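PDB 2QYH: hypothetical conserved protein from Geobacillus kaustophilus, which is of unknown function but probably acts as a magnesium-dependent phosphatase of the haloacid dehalogenase-like superfamily. Local coordinates for residues D[203-208]-D[252-257]; D[222-227]-D[245-250]; D[100-103]-D[108-111]. All coordinates share one frame; numbering follows the deposited sequence.

Contact 1. Residues D[203-208]-D[252-257]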
loop_
_atom_site.group_PDB
_atom_site.type_symbol
_atom_site.label_atom_id
_atom_site.label_comp_id
_atom_site.label_asym_id
_atom_site.label_seq_id
_atom_site.Cartn_x
_atom_site.Cartn_y
_atom_site.Cartn_z
ATOM N N TYR D 203 -20.512 12.113 -9.581
ATOM C CA TYR D 203 -21.013 10.773 -9.290
ATOM C C TYR D 203 -20.244 10.202 -8.106
ATOM O O TYR D 203 -19.121 10.618 -7.840
ATOM C CB TYR D 203 -20.791 9.863 -10.495
ATOM C CG TYR D 203 -21.471 10.329 -11.753
ATOM C CD1 TYR D 203 -22.665 9.740 -12.186
ATOM C CD2 TYR D 203 -20.946 11.382 -12.495
ATOM C CE1 TYR D 203 -23.315 10.186 -13.339
ATOM C CE2 TYR D 203 -21.586 11.838 -13.648
ATOM C CZ TYR D 203 -22.773 11.239 -14.060
ATOM O OH TYR D 203 -23.415 11.702 -15.187
ATOM N N ALA D 204 -20.838 9.248 -7.398
ATOM C CA ALA D 204 -20.159 8.612 -6.271
ATOM C C ALA D 204 -20.657 7.185 -6.064
ATOM O O ALA D 204 -21.829 6.897 -6.261
ATOM C CB ALA D 204 -20.360 9.430 -4.991
ATOM N N PHE D 205 -19.752 6.295 -5.679
ATOM C CA PHE D 205 -20.095 4.899 -5.416
ATOM C C PHE D 205 -19.771 4.600 -3.961
ATOM O O PHE D 205 -18.634 4.784 -3.526
ATOM C CB PHE D 205 -19.290 3.946 -6.310
ATOM C CG PHE D 205 -19.758 3.902 -7.729
ATOM C CD1 PHE D 205 -20.267 2.724 -8.268
ATOM C CD2 PHE D 205 -19.656 5.023 -8.545
ATOM C CE1 PHE D 205 -20.664 2.660 -9.609
ATOM C CE2 PHE D 205 -20.047 4.974 -9.880
ATOM C CZ PHE D 205 -20.552 3.790 -10.418
ATOM N N GLY D 206 -20.770 4.135 -3.217
ATOM C CA GLY D 206 -20.568 3.832 -1.811
ATOM C C GLY D 206 -21.216 2.532 -1.386
ATOM O O GLY D 206 -22.054 1.973 -2.099
ATOM N N ASP D 207 -20.852 2.071 -0.195
ATOM C CA ASP D 207 -21.352 0.811 0.324
ATOM C C ASP D 207 -21.757 0.865 1.794
ATOM O O ASP D 207 -22.667 0.159 2.218
ATOM C CB ASP D 207 -20.266 -0.245 0.122
ATOM C CG ASP D 207 -20.555 -1.533 0.849
ATOM O OD1 ASP D 207 -21.461 -2.281 0.414
ATOM O OD2 ASP D 207 -19.866 -1.792 1.862
ATOM N N GLY D 208 -21.090 1.699 2.577
ATOM C CA GLY D 208 -21.416 1.767 3.988
ATOM C C GLY D 208 -22.144 3.014 4.430
ATOM O O GLY D 208 -22.296 3.979 3.673
ATOM N N LYS D 252 -21.468 1.614 -16.646
ATOM C CA LYS D 252 -22.006 1.299 -17.963
ATOM C C LYS D 252 -23.469 1.773 -18.023
ATOM O O LYS D 252 -23.892 2.441 -18.969
ATOM C CB LYS D 252 -21.931 -0.210 -18.188
ATOM C CG LYS D 252 -21.887 -0.630 -19.638
ATOM C CD LYS D 252 -20.501 -0.449 -20.221
ATOM C CE LYS D 252 -20.499 -0.742 -21.715
ATOM N NZ LYS D 252 -21.038 -2.096 -22.024
ATOM N N GLN D 253 -24.232 1.424 -16.993
ATOM C CA GLN D 253 -25.632 1.807 -16.902
ATOM C C GLN D 253 -25.776 3.326 -16.952
ATOM O O GLN D 253 -26.602 3.854 -17.692
ATOM C CB GLN D 253 -26.226 1.272 -15.597
ATOM C CG GLN D 253 -27.514 0.489 -15.771
ATOM C CD GLN D 253 -27.375 -0.642 -16.772
ATOM O OE1 GLN D 253 -26.463 -1.460 -16.679
ATOM N NE2 GLN D 253 -28.284 -0.692 -17.736
ATOM N N LEU D 254 -24.966 4.023 -16.154
ATOM C CA LEU D 254 -24.995 5.482 -16.098
ATOM C C LEU D 254 -24.442 6.072 -17.386
ATOM O O LEU D 254 -24.449 7.288 -17.593
ATOM C CB LEU D 254 -24.181 5.974 -14.903
ATOM C CG LEU D 254 -24.708 5.539 -13.533
ATOM C CD1 LEU D 254 -23.762 6.011 -12.438
ATOM C CD2 LEU D 254 -26.104 6.101 -13.316
ATOM N N GLN D 255 -23.948 5.192 -18.247
ATOM C CA GLN D 255 -23.399 5.587 -19.531
ATOM C C GLN D 255 -22.157 6.466 -19.452
ATOM O O GLN D 255 -21.910 7.296 -20.327
ATOM C CB GLN D 255 -24.488 6.264 -20.364
ATOM C CG GLN D 255 -25.682 5.353 -20.585
ATOM C CD GLN D 255 -26.638 5.866 -21.635
ATOM O OE1 GLN D 255 -27.154 6.981 -21.536
ATOM N NE2 GLN D 255 -26.889 5.047 -22.650
ATOM N N LEU D 256 -21.382 6.288 -18.388
ATOM C CA LEU D 256 -20.144 7.029 -18.238
ATOM C C LEU D 256 -19.134 6.232 -19.049
ATOM O O LEU D 256 -18.069 6.731 -19.403
ATOM C CB LEU D 256 -19.724 7.109 -16.769
ATOM C CG LEU D 256 -20.426 8.208 -15.969
ATOM C CD1 LEU D 256 -19.997 8.147 -14.515
ATOM C CD2 LEU D 256 -20.097 9.572 -16.569
ATOM N N ILE D 257 -19.497 4.987 -19.340
ATOM C CA ILE D 257 -18.678 4.091 -20.147
ATOM C C ILE D 257 -19.558 3.519 -21.255
ATOM O O ILE D 257 -20.368 2.626 -20.920
ATOM C CB ILE D 257 -18.133 2.912 -19.337
ATOM C CG1 ILE D 257 -17.131 3.404 -18.302
ATOM C CG2 ILE D 257 -17.487 1.902 -20.276
ATOM C CD1 ILE D 257 -16.492 2.294 -17.522
#

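Contact 2. Residues D[222-227]-D[245-250]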
loop_
_atom_site.group_PDB
_atom_site.type_symbol
_atom_site.label_atom_id
_atom_site.label_comp_id
_atom_site.label_asym_id
_atom_site.label_seq_id
_atom_site.Cartn_x
_atom_site.Cartn_y
_atom_site.Cartn_z
ATOM N N VAL D 222 -24.487 6.283 -6.149
ATOM C CA VAL D 222 -24.626 4.884 -6.506
ATOM C C VAL D 222 -24.266 3.967 -5.347
ATOM O O VAL D 222 -23.150 4.012 -4.828
ATOM C CB VAL D 222 -23.736 4.527 -7.702
ATOM C CG1 VAL D 222 -23.976 3.085 -8.111
ATOM C CG2 VAL D 222 -24.030 5.463 -8.858
ATOM N N ALA D 223 -25.227 3.144 -4.938
ATOM C CA ALA D 223 -25.012 2.189 -3.857
ATOM C C ALA D 223 -24.656 0.857 -4.497
ATOM O O ALA D 223 -25.165 0.526 -5.564
ATOM C CB ALA D 223 -26.278 2.035 -3.020
HETATM N N MSE D 224 -23.785 0.094 -3.849
HETATM C CA MSE D 224 -23.382 -1.227 -4.344
HETATM C C MSE D 224 -24.459 -2.272 -4.014
HETATM O O MSE D 224 -25.158 -2.133 -3.016
HETATM C CB MSE D 224 -22.092 -1.666 -3.652
HETATM C CG MSE D 224 -20.952 -0.633 -3.692
HETATM SE SE MSE D 224 -20.244 -0.434 -5.584
HETATM C CE MSE D 224 -19.227 -2.157 -5.855
ATOM N N GLY D 225 -24.520 -3.334 -4.818
ATOM C CA GLY D 225 -25.462 -4.419 -4.620
ATOM C C GLY D 225 -25.666 -4.892 -3.186
ATOM O O GLY D 225 -26.812 -5.111 -2.776
ATOM N N ASN D 226 -24.612 -5.077 -2.401
ATOM C CA ASN D 226 -24.841 -5.530 -1.034
ATOM C C ASN D 226 -24.684 -4.432 -0.002
ATOM O O ASN D 226 -24.206 -4.678 1.111
ATOM C CB ASN D 226 -23.919 -6.723 -0.692
ATOM C CG ASN D 226 -24.200 -7.931 -1.563
ATOM O OD1 ASN D 226 -25.348 -8.170 -1.945
ATOM N ND2 ASN D 226 -23.163 -8.697 -1.883
ATOM N N ALA D 227 -25.103 -3.225 -0.350
ATOM C CA ALA D 227 -24.990 -2.119 0.591
ATOM C C ALA D 227 -26.152 -2.096 1.590
ATOM O O ALA D 227 -27.223 -2.639 1.324
ATOM C CB ALA D 227 -24.943 -0.778 -0.177
ATOM N N GLU D 245 -18.832 -7.261 -10.721
ATOM C CA GLU D 245 -18.547 -6.172 -11.644
ATOM C C GLU D 245 -19.449 -4.980 -11.333
ATOM O O GLU D 245 -19.851 -4.236 -12.231
ATOM C CB GLU D 245 -18.759 -6.630 -13.086
ATOM C CG GLU D 245 -18.062 -7.934 -13.428
ATOM C CD GLU D 245 -17.837 -8.085 -14.920
ATOM O OE1 GLU D 245 -18.699 -7.615 -15.696
ATOM O OE2 GLU D 245 -16.808 -8.673 -15.320
ATOM N N GLY D 246 -19.754 -4.808 -10.049
ATOM C CA GLY D 246 -20.612 -3.718 -9.620
ATOM C C GLY D 246 -20.252 -2.354 -10.182
ATOM O O GLY D 246 -21.104 -1.655 -10.741
ATOM N N ILE D 247 -18.988 -1.968 -10.043
ATOM C CA ILE D 247 -18.553 -0.675 -10.541
ATOM C C ILE D 247 -18.610 -0.551 -12.058
ATOM O O ILE D 247 -19.114 0.440 -12.577
ATOM C CB ILE D 247 -17.155 -0.353 -10.030
ATOM C CG1 ILE D 247 -17.262 -0.027 -8.540
ATOM C CG2 ILE D 247 -16.554 0.809 -10.818
ATOM C CD1 ILE D 247 -15.975 0.310 -7.888
ATOM N N TRP D 248 -18.106 -1.557 -12.766
ATOM C CA TRP D 248 -18.128 -1.540 -14.222
ATOM C C TRP D 248 -19.562 -1.458 -14.738
ATOM O O TRP D 248 -19.887 -0.627 -15.588
ATOM C CB TRP D 248 -17.456 -2.802 -14.773
ATOM C CG TRP D 248 -17.651 -2.987 -16.244
ATOM C CD1 TRP D 248 -18.653 -3.686 -16.857
ATOM C CD2 TRP D 248 -16.857 -2.427 -17.295
ATOM N NE1 TRP D 248 -18.533 -3.596 -18.222
ATOM C CE2 TRP D 248 -17.436 -2.826 -18.519
ATOM C CE3 TRP D 248 -15.712 -1.621 -17.319
ATOM C CZ2 TRP D 248 -16.912 -2.450 -19.760
ATOM C CZ3 TRP D 248 -15.188 -1.245 -18.554
ATOM C CH2 TRP D 248 -15.790 -1.661 -19.757
ATOM N N TYR D 249 -20.414 -2.330 -14.210
ATOM C CA TYR D 249 -21.811 -2.374 -14.608
ATOM C C TYR D 249 -22.491 -1.036 -14.352
ATOM O O TYR D 249 -23.170 -0.492 -15.227
ATOM C CB TYR D 249 -22.539 -3.481 -13.842
ATOM C CG TYR D 249 -24.001 -3.594 -14.194
ATOM C CD1 TYR D 249 -24.987 -3.061 -13.361
ATOM C CD2 TYR D 249 -24.399 -4.201 -15.384
ATOM C CE1 TYR D 249 -26.336 -3.132 -13.707
ATOM C CE2 TYR D 249 -25.741 -4.278 -15.739
ATOM C CZ TYR D 249 -26.704 -3.743 -14.901
ATOM O OH TYR D 249 -28.025 -3.828 -15.262
ATOM N N GLY D 250 -22.303 -0.511 -13.147
ATOM C CA GLY D 250 -22.911 0.758 -12.797
ATOM C C GLY D 250 -22.502 1.867 -13.744
ATOM O O GLY D 250 -23.350 2.585 -14.273
#

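Contact 3. Residues D[100-103]-D[108-111]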
loop_
_atom_site.group_PDB
_atom_site.type_symbol
_atom_site.label_atom_id
_atom_site.label_comp_id
_atom_site.label_asym_id
_atom_site.label_seq_id
_atom_site.Cartn_x
_atom_site.Cartn_y
_atom_site.Cartn_z
ATOM N N PRO D 100 -4.341 8.023 25.721
ATOM C CA PRO D 100 -3.371 8.542 24.753
ATOM C C PRO D 100 -4.062 8.938 23.457
ATOM O O PRO D 100 -5.248 8.644 23.242
ATOM C CB PRO D 100 -2.434 7.363 24.557
ATOM C CG PRO D 100 -3.403 6.205 24.562
ATOM C CD PRO D 100 -4.365 6.547 25.710
ATOM N N LEU D 101 -3.308 9.620 22.603
ATOM C CA LEU D 101 -3.802 10.034 21.299
ATOM C C LEU D 101 -2.764 9.677 20.262
ATOM O O LEU D 101 -1.618 9.376 20.587
ATOM C CB LEU D 101 -4.026 11.543 21.225
ATOM C CG LEU D 101 -5.132 12.210 22.026
ATOM C CD1 LEU D 101 -4.867 12.065 23.515
ATOM C CD2 LEU D 101 -5.174 13.673 21.635
ATOM N N VAL D 102 -3.182 9.702 19.006
ATOM C CA VAL D 102 -2.275 9.449 17.904
ATOM C C VAL D 102 -2.519 10.612 16.961
ATOM O O VAL D 102 -3.664 10.916 16.629
ATOM C CB VAL D 102 -2.563 8.099 17.205
ATOM C CG1 VAL D 102 -1.903 8.062 15.832
ATOM C CG2 VAL D 102 -2.016 6.955 18.063
ATOM N N PHE D 103 -1.436 11.283 16.579
ATOM C CA PHE D 103 -1.499 12.429 15.678
ATOM C C PHE D 103 -1.206 11.971 14.257
ATOM O O PHE D 103 -0.209 11.292 14.013
ATOM C CB PHE D 103 -0.479 13.476 16.110
ATOM C CG PHE D 103 -0.512 13.762 17.572
ATOM C CD1 PHE D 103 -1.617 14.381 18.147
ATOM C CD2 PHE D 103 0.543 13.369 18.391
ATOM C CE1 PHE D 103 -1.674 14.602 19.525
ATOM C CE2 PHE D 103 0.500 13.583 19.767
ATOM C CZ PHE D 103 -0.613 14.201 20.337
ATOM N N LYS D 108 2.789 10.644 7.854
ATOM C CA LYS D 108 2.911 9.677 8.925
ATOM C C LYS D 108 1.935 9.810 10.081
ATOM O O LYS D 108 1.009 10.622 10.073
ATOM C CB LYS D 108 4.344 9.698 9.471
ATOM C CG LYS D 108 4.718 11.007 10.143
ATOM C CD LYS D 108 6.143 10.990 10.644
ATOM C CE LYS D 108 7.133 11.243 9.527
ATOM N NZ LYS D 108 7.018 12.636 9.033
HETATM N N MSE D 109 2.207 9.013 11.101
HETATM C CA MSE D 109 1.374 8.924 12.276
HETATM C C MSE D 109 2.259 8.826 13.531
HETATM O O MSE D 109 3.313 8.185 13.504
HETATM C CB MSE D 109 0.539 7.672 12.097
HETATM C CG MSE D 109 -0.674 7.548 12.927
HETATM SE SE MSE D 109 -1.474 5.895 12.392
HETATM C CE MSE D 109 -3.225 6.548 11.977
ATOM N N ARG D 110 1.826 9.459 14.621
ATOM C CA ARG D 110 2.578 9.435 15.877
ATOM C C ARG D 110 1.686 9.272 17.107
ATOM O O ARG D 110 0.589 9.830 17.180
ATOM C CB ARG D 110 3.414 10.711 16.022
ATOM C CG ARG D 110 4.561 10.817 15.038
ATOM C CD ARG D 110 5.579 9.714 15.275
ATOM N NE ARG D 110 6.708 9.776 14.346
ATOM C CZ ARG D 110 6.805 9.066 13.225
ATOM N NH1 ARG D 110 5.835 8.225 12.878
ATOM N NH2 ARG D 110 7.882 9.187 12.457
ATOM N N ALA D 111 2.175 8.500 18.075
ATOM C CA ALA D 111 1.447 8.247 19.314
ATOM C C ALA D 111 2.013 9.081 20.463
ATOM O O ALA D 111 3.226 9.303 20.542
ATOM C CB ALA D 111 1.519 6.773 19.662
#

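Contact 1. Residues D[203-208]-D[252-257]
Y203 and L254 have the nearest CA atoms of the two segments, still 9.5 Å apart, so strand 203-206 and the chain at 254-256 meet through side chains alone. The ring of Y203 is the main surface. L256 brings CD1 almost straight above the middle of one face, 3.8 Å from the ring centroid and only 8° off the normal, a CH-pi contact. Its other methyl, CD2, lies farther out along the ring, 4.0 Å from CZ of Y203. L254 meets the same ring obliquely, its CD1 lying 3.9 Å from CD1 of Y203, and the two side chains run alongside each other with opposite sense. The ring reaches these leucines because its CG stands anti to the carbonyl carbon (chi1 -60°), which swings it off the strand towards them.

Strand 202-206 belongs to the parallel part of the Rossmann-like core of the haloacid dehalogenase fold, between strands 5-8 and 220-223; the contact uses Y203 and, more loosely, F205, and does not extend to D207. L254 also touches T220 and V222, and L256 touches V6, so branched apolar side chains suit this place. A Schellman motif at Q255, with its positive phi of 64° and the bond from Q255 N to K252 O (2.8 Å), ends the helical path and lets L256 turn towards the Y203 ring. F205 adds its looser touch from deeper in the core, its CZ lying 4.4 Å from CD1 of L254. With alanine instead of Y203, the methyls of L256 would probably lose the ring face they lie on, and a gap is likely to open beside L254. L251 of helix 246-253 also touches F205 and L256.

Contact 2. Residues D[222-227]-D[245-250]
M224 follows directly on strand 220-223 of the Rossmann-like core, and its methyl end meets G246 and I247 in the first turn of helix 246-253, where sheet and helix come together. The CA atoms of M224 and G246 are 6.5 Å apart, and the M224 side chain bridges the distance. M224, present as selenomethionine, is bent at both its second and third torsions (chi2 -69°, chi3 -73°), which carries CE round to the helix. There CE lies 4.0 Å from CG1 of I247 and 4.3 Å from CA of G246. Glycine suits this position because a CB here would point towards M224 and would probably crowd CE. I247 contributes the branch that stands beside its backbone N, while its other branch, CG2, points elsewhere.

Each backbone is held by its own bonds. A type I turn from M224 to A227 is closed by A227 N on M224 O at 2.9 Å, and E245 takes the N-cap position, its carbonyl O receiving Y249 N at 2.8 Å. G246 O accepts both G250 N and the hydroxyl of T239.

M224 and I247 both also touch F205 of the adjacent strand 202-206, and M224 reaches V242 in the loop before the helix. From another side of helix 246-253, W248 packs against S24, E27 and R31 of helix 23-34.

Contact 3. Residues D[100-103]-D[108-111]
F103 and R110 form the hydrogen-bonded pair of an antiparallel hairpin, and the tight part of the contact lies along these backbones. F103 N donates to R110 O at 2.6 Å, while R110 N returns a bond to F103 O at 2.8 Å, in that carbonyl's plane. Next to them V102 and A111 make a non-hydrogen-bonded pair. CG2 of V102, set anti to the carbonyl carbon, lies 3.9 Å from CB of A111, and both residues pack on I119 of helix 117-124. Small and beta-branched apolar residues suit this covered face, whereas F103, turned to the other face, meets V87 and T91 of helix 84-96.

The outer side is looser. R110 starts on the face of F103, but its chain leads away from the partner strand and NH1 bonds M109 O at 2.6 Å. CD of K108 lies over one face of the R110 guanidinium, toward its rim; a glycerol, probably from the crystallisation liquor, lies near R110. Both residues are partly exposed; K108 NZ bonds Y137 OH, and K108 touches K55 of the second subunit. Backbone bonds hold the strands whatever the side chains; the helix-packed apolar faces probably help select the register.

How the contacts relate
Contact 3 comes first along the chain and lies far from the others, its centre about 35 Å from those of contacts 1 and 2 and on the opposite side of the chain's centre. It belongs to the five-stranded antiparallel sheet of what is probably the cap domain. Contacts 1 and 2 lie in the Rossmann-like core, centres about 7 Å apart, contact 2 nested within the loop that contact 1 closes. Probable hydrogen bonds, A204 O to V222 N (2.7 Å) and G206 N to V222 O (2.9 Å), join their strands 202-206 and 220-223. Helix 246-253 and the chain after it thus pack on two adjacent strands. In this family the core probably holds the active site.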